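Local coordinates for protein putative metal-sulfur cluster biosynthesis proteins YuaD (Bacillus subtilis, PDB 1ORU) that is of unknown function but, as a MOSC-domain protein, may bind molybdenum and pyridoxal phosphate and take part in metal-sulfur cluster biosynthesis, at residues S70-E75 / L94-A99; G127-C132 / G162-V167. All blocks are in the same frame, centred on the assembly; numbering follows the deposited sequence. Where two conformers were deposited one is given.

In the fold
From the N terminus, strand 69-73 comes first and leads into helix 74-84; contact 1 closes when the chain returns through loop 94-97 into strand 98-101, whose start lies parallel to strand 69-73. Contact 2 opens only after this, where strand 122-128 ends, and closes at strand 163-169 after 29 residues that include helices 133-142 and 149-156. The two loops thus follow in series, neither nested nor crossed. They meet in space, their centres about 10 Å apart, because strands 69-73 and 163-169 are antiparallel neighbours in the curled mixed sheet of the MOSC domain: Ile71 N lies 2.9 Å from Ile163 O, probably hydrogen-bonded.

Contact 1 of 2, residues S70-E75 / L94-A99; sequences SIVSIE and LGANVA
Strand 69-73, helix 74-84 and strand 98-101 form a beta-alpha-beta unit of the MOSC domain, and this contact joins the first strand to loop 94-97 and the parallel strand it leads into. At its start Ser70 O takes two backbone N-H groups: Asn97 N at 2.8 Å, standing above the carbonyl plane, and Val98 N at a longer 3.2 Å, nearly along the C=O axis. Val98 also offers its carbonyl: Val72 N donates to Val98 O over 3.0 Å (165° at the hydrogen), so Val98 bonds to the residues before and after Ile71, as in parallel pairing. Val72 carries the apolar part on the face it shares with Ala99. From CB its two methyls diverge: Val72 CG2 sits between the backbone N and carbonyl carbon and meets Ala96 CB at 3.7 Å, while Val72 CG1, anti to the carbonyl carbon, touches the same methyl and reaches Leu94 CD1 at 4.3 Å. On the other face Ile71 and Val98 lie side by side, pointing the same way, with Leu15 and Cys165 among their neighbours. Ile74, in the first turn of the helix, brings CD1 within 4.1 Å of Ala99 CB, so the helix start also packs on the returning strand. Ser70 OG, anti to its own backbone N (chi1 178°), is hydrogen-bonded to a water at 2.5 Å, and that water donates to Leu94 O.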
loop_
_atom_site.group_PDB
_atom_site.type_symbol
_atom_site.label_atom_id
_atom_site.label_comp_id
_atom_site.label_asym_id
_atom_site.label_seq_id
_atom_site.Cartn_x
_atom_site.Cartn_y
_atom_site.Cartn_z
ATOM N N SER A 70 -13.436 1.449 -1.225
ATOM C CA SER A 70 -13.452 1.389 -2.678
ATOM C C SER A 70 -13.906 2.729 -3.236
ATOM O O SER A 70 -14.919 3.275 -2.795
ATOM C CB SER A 70 -14.402 0.284 -3.141
ATOM O OG SER A 70 -14.467 0.239 -4.550
ATOM N N ILE A 71 -13.154 3.257 -4.201
ATOM C CA ILE A 71 -13.488 4.544 -4.807
ATOM C C ILE A 71 -13.587 4.483 -6.334
ATOM O O ILE A 71 -12.781 3.826 -6.993
ATOM C CB ILE A 71 -12.428 5.624 -4.476
ATOM C CG1 ILE A 71 -12.183 5.688 -2.968
ATOM C CG2 ILE A 71 -12.891 6.981 -5.002
ATOM C CD1 ILE A 71 -11.154 6.738 -2.573
ATOM N N VAL A 72 -14.586 5.171 -6.883
ATOM C CA VAL A 72 -14.765 5.252 -8.333
ATOM C C VAL A 72 -15.035 6.717 -8.659
ATOM O O VAL A 72 -15.474 7.478 -7.798
ATOM C CB VAL A 72 -15.971 4.408 -8.846
ATOM C CG1 VAL A 72 -15.767 2.946 -8.504
ATOM C CG2 VAL A 72 -17.282 4.923 -8.259
ATOM N N SER A 73 -14.766 7.124 -9.890
ATOM C CA SER A 73 -15.035 8.499 -10.260
ATOM C C SER A 73 -16.231 8.494 -11.203
ATOM O O SER A 73 -16.409 7.562 -11.995
ATOM C CB SER A 73 -13.818 9.136 -10.934
ATOM O OG SER A 73 -13.821 8.927 -12.331
ATOM N N ILE A 74 -17.063 9.523 -11.093
ATOM C CA ILE A 74 -18.242 9.646 -11.944
ATOM C C ILE A 74 -17.806 9.639 -13.408
ATOM O O ILE A 74 -18.445 9.005 -14.254
ATOM C CB ILE A 74 -19.004 10.965 -11.657
ATOM C CG1 ILE A 74 -19.555 10.955 -10.224
ATOM C CG2 ILE A 74 -20.116 11.168 -12.689
ATOM C CD1 ILE A 74 -20.498 9.805 -9.925
ATOM N N GLU A 75 -16.714 10.346 -13.702
ATOM C CA GLU A 75 -16.207 10.420 -15.065
ATOM C C GLU A 75 -15.860 9.046 -15.642
ATOM O O GLU A 75 -16.246 8.731 -16.769
ATOM C CB GLU A 75 -14.971 11.320 -15.143
ATOM C CG GLU A 75 -15.205 12.792 -14.847
ATOM C CD GLU A 75 -15.157 13.115 -13.364
ATOM O OE1 GLU A 75 -14.546 12.333 -12.604
ATOM O OE2 GLU A 75 -15.711 14.160 -12.959
ATOM N N LEU A 94 -21.189 -1.124 -8.453
ATOM C CA LEU A 94 -19.791 -1.532 -8.404
ATOM C C LEU A 94 -19.309 -1.691 -6.966
ATOM O O LEU A 94 -18.132 -1.960 -6.722
ATOM C CB LEU A 94 -18.921 -0.508 -9.137
ATOM C CG LEU A 94 -19.296 -0.215 -10.594
ATOM C CD1 LEU A 94 -18.371 0.857 -11.160
ATOM C CD2 LEU A 94 -19.202 -1.479 -11.418
ATOM N N GLY A 95 -20.224 -1.524 -6.016
ATOM C CA GLY A 95 -19.881 -1.656 -4.611
ATOM C C GLY A 95 -18.955 -0.566 -4.093
ATOM O O GLY A 95 -18.205 -0.776 -3.136
ATOM N N ALA A 96 -18.999 0.601 -4.721
ATOM C CA ALA A 96 -18.143 1.708 -4.301
ATOM C C ALA A 96 -18.618 2.329 -2.987
ATOM O O ALA A 96 -19.810 2.325 -2.683
ATOM C CB ALA A 96 -18.101 2.773 -5.388
ATOM N N ASN A 97 -17.674 2.859 -2.214
ATOM C CA ASN A 97 -17.990 3.514 -0.948
ATOM C C ASN A 97 -17.945 5.019 -1.155
ATOM O O ASN A 97 -18.585 5.781 -0.433
ATOM C CB ASN A 97 -16.982 3.122 0.128
ATOM C CG ASN A 97 -17.035 1.650 0.452
ATOM O OD1 ASN A 97 -18.065 1.138 0.907
ATOM N ND2 ASN A 97 -15.935 0.953 0.212
ATOM N N VAL A 98 -17.166 5.443 -2.143
ATOM C CA VAL A 98 -17.048 6.855 -2.459
ATOM C C VAL A 98 -17.031 7.041 -3.969
ATOM O O VAL A 98 -16.312 6.345 -4.690
ATOM C CB VAL A 98 -15.743 7.473 -1.886
ATOM C CG1 VAL A 98 -15.726 8.984 -2.138
ATOM C CG2 VAL A 98 -15.635 7.182 -0.397
ATOM N N ALA A 99 -17.851 7.965 -4.444
ATOM C CA ALA A 99 -17.888 8.273 -5.861
ATOM C C ALA A 99 -17.398 9.710 -5.929
ATOM O O ALA A 99 -18.008 10.609 -5.346
ATOM C CB ALA A 99 -19.311 8.157 -6.402
HETATM O O HOH W 1 -16.147 -0.016 -6.373
#

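Contact 2 of 2, residues G127-C132 / G162-V167; sequences GENDPC and GIVCIV
An antiparallel strand pairing ends here: strand 122-128 runs out beside the beginning of strand 163-169 in the mixed sheet of the MOSC domain. Glu128 and Ile163 form a non-hydrogen-bonded pair with CA atoms 4.4 Å apart, and their side chains diverge. A backbone bond lies to each side of this pair. Val164 N donates to Gly127 O at 3.0 Å, nearly along the C=O axis, whereas Asn129 N reaches Gly162 O at 2.9 Å from above the carbonyl plane, 31° out of it. Gly162 O also accepts from a water that donates to Asn129 O as well, so the departing loop is held to the strand start both directly and through solvent.

Gly127 and Gly162 have positive phi and extended psi, a backbone shape in which a CB would press on the preceding carbonyl O. Asn129 turns toward the partner strand with CG anti to its backbone N (chi1 -174°). Asn129 CB rests 3.6 Å from Gly162 O; farther out, the carboxamide carbon Asn129 CG meets Val164 CG1 at 3.9 Å, the two side chains crossing at about a right angle. Asn129 OD1 takes its hydrogen bond from Arg67 NH2, outside both segments. The other methyl, Val164 CG2, comes within 3.6 Å of Gly127 O. Ile163 CB lies 3.2 Å from Gly127 O, a tight approach. These are the last antiparallel bonds between two inner strands of the mixed sheet of the MOSC domain, at the point where strand 122-128 passes into a loop.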
loop_
_atom_site.group_PDB
_atom_site.type_symbol
_atom_site.label_atom_id
_atom_site.label_comp_id
_atom_site.label_asym_id
_atom_site.label_seq_id
_atom_site.Cartn_x
_atom_site.Cartn_y
_atom_site.Cartn_z
ATOM N N GLY A 127 -3.798 1.384 -4.909
ATOM C CA GLY A 127 -3.828 0.972 -6.300
ATOM C C GLY A 127 -5.135 0.634 -6.976
ATOM O O GLY A 127 -6.217 0.744 -6.399
ATOM N N GLU A 128 -5.007 0.191 -8.222
ATOM C CA GLU A 128 -6.149 -0.158 -9.053
ATOM C C GLU A 128 -7.010 -1.286 -8.527
ATOM O O GLU A 128 -6.516 -2.268 -7.980
ATOM C CB GLU A 128 -5.690 -0.554 -10.455
ATOM C CG GLU A 128 -4.880 0.484 -11.191
ATOM C CD GLU A 128 -4.606 0.066 -12.620
ATOM O OE1 GLU A 128 -3.794 0.736 -13.294
ATOM O OE2 GLU A 128 -5.205 -0.936 -13.068
ATOM N N ASN A 129 -8.312 -1.141 -8.726
ATOM C CA ASN A 129 -9.252 -2.170 -8.326
ATOM C C ASN A 129 -9.516 -2.945 -9.615
ATOM O O ASN A 129 -10.155 -2.434 -10.535
ATOM C CB ASN A 129 -10.535 -1.532 -7.795
ATOM C CG ASN A 129 -11.499 -2.548 -7.230
ATOM O OD1 ASN A 129 -11.120 -3.686 -6.934
ATOM N ND2 ASN A 129 -12.754 -2.144 -7.065
ATOM N N ASP A 130 -9.002 -4.168 -9.686
ATOM C CA ASP A 130 -9.166 -5.004 -10.870
ATOM C C ASP A 130 -10.614 -5.460 -11.020
ATOM O O ASP A 130 -11.205 -5.988 -10.079
ATOM C CB ASP A 130 -8.238 -6.220 -10.773
ATOM C CG ASP A 130 -8.180 -7.018 -12.056
ATOM O OD1 ASP A 130 -7.833 -6.434 -13.104
ATOM O OD2 ASP A 130 -8.474 -8.231 -12.015
ATOM N N PRO A 131 -11.204 -5.260 -12.209
ATOM C CA PRO A 131 -12.593 -5.659 -12.452
ATOM C C PRO A 131 -12.831 -7.168 -12.519
ATOM O O PRO A 131 -12.106 -7.902 -13.201
ATOM C CB PRO A 131 -12.933 -4.956 -13.766
ATOM C CG PRO A 131 -11.622 -4.902 -14.474
ATOM C CD PRO A 131 -10.647 -4.547 -13.375
ATOM N N CYS A 132 -13.847 -7.617 -11.788
ATOM C CA CYS A 132 -14.221 -9.024 -11.746
ATOM C C CYS A 132 -15.617 -9.186 -12.340
ATOM O O CYS A 132 -16.311 -8.202 -12.594
ATOM C CB CYS A 132 -14.196 -9.536 -10.304
ATOM S SG CYS A 132 -12.555 -9.502 -9.535
ATOM N N GLY A 162 -11.560 2.291 -11.058
ATOM C CA GLY A 162 -11.324 2.885 -9.751
ATOM C C GLY A 162 -10.178 2.292 -8.946
ATOM O O GLY A 162 -9.411 1.465 -9.440
ATOM N N ILE A 163 -10.087 2.706 -7.685
ATOM C CA ILE A 163 -9.025 2.264 -6.789
ATOM C C ILE A 163 -9.554 1.791 -5.440
ATOM O O ILE A 163 -10.740 1.944 -5.126
ATOM C CB ILE A 163 -8.043 3.425 -6.513
ATOM C CG1 ILE A 163 -8.785 4.562 -5.785
ATOM C CG2 ILE A 163 -7.455 3.932 -7.824
ATOM C CD1 ILE A 163 -7.940 5.790 -5.467
ATOM N N VAL A 164 -8.661 1.198 -4.655
ATOM C CA VAL A 164 -8.987 0.757 -3.307
ATOM C C VAL A 164 -8.009 1.469 -2.385
ATOM O O VAL A 164 -6.886 1.782 -2.790
ATOM C CB VAL A 164 -8.860 -0.774 -3.130
ATOM C CG1 VAL A 164 -10.063 -1.462 -3.757
ATOM C CG2 VAL A 164 -7.573 -1.276 -3.763
ATOM N N CYS A 165 -8.439 1.728 -1.153
ATOM C CA CYS A 165 -7.620 2.434 -0.174
ATOM C C CYS A 165 -7.715 1.858 1.230
ATOM O O CYS A 165 -8.632 1.111 1.556
ATOM C CB CYS A 165 -8.055 3.905 -0.062
ATOM S SG CYS A 165 -8.002 4.902 -1.559
ATOM N N ILE A 166 -6.751 2.248 2.058
ATOM C CA ILE A 166 -6.708 1.876 3.468
ATOM C C ILE A 166 -7.013 3.196 4.172
ATOM O O ILE A 166 -6.693 4.259 3.638
ATOM C CB ILE A 166 -5.290 1.411 3.877
ATOM C CG1 ILE A 166 -5.086 -0.050 3.476
ATOM C CG2 ILE A 166 -5.070 1.626 5.369
ATOM C CD1 ILE A 166 -3.636 -0.515 3.643
ATOM N N VAL A 167 -7.657 3.151 5.338
ATOM C CA VAL A 167 -7.929 4.386 6.076
ATOM C C VAL A 167 -6.631 4.744 6.808
ATOM O O VAL A 167 -6.174 3.991 7.674
ATOM C CB VAL A 167 -9.068 4.208 7.119
ATOM C CG1 VAL A 167 -9.216 5.475 7.960
ATOM C CG2 VAL A 167 -10.387 3.906 6.407
HETATM O O HOH W 2 -9.542 -0.153 -11.784
#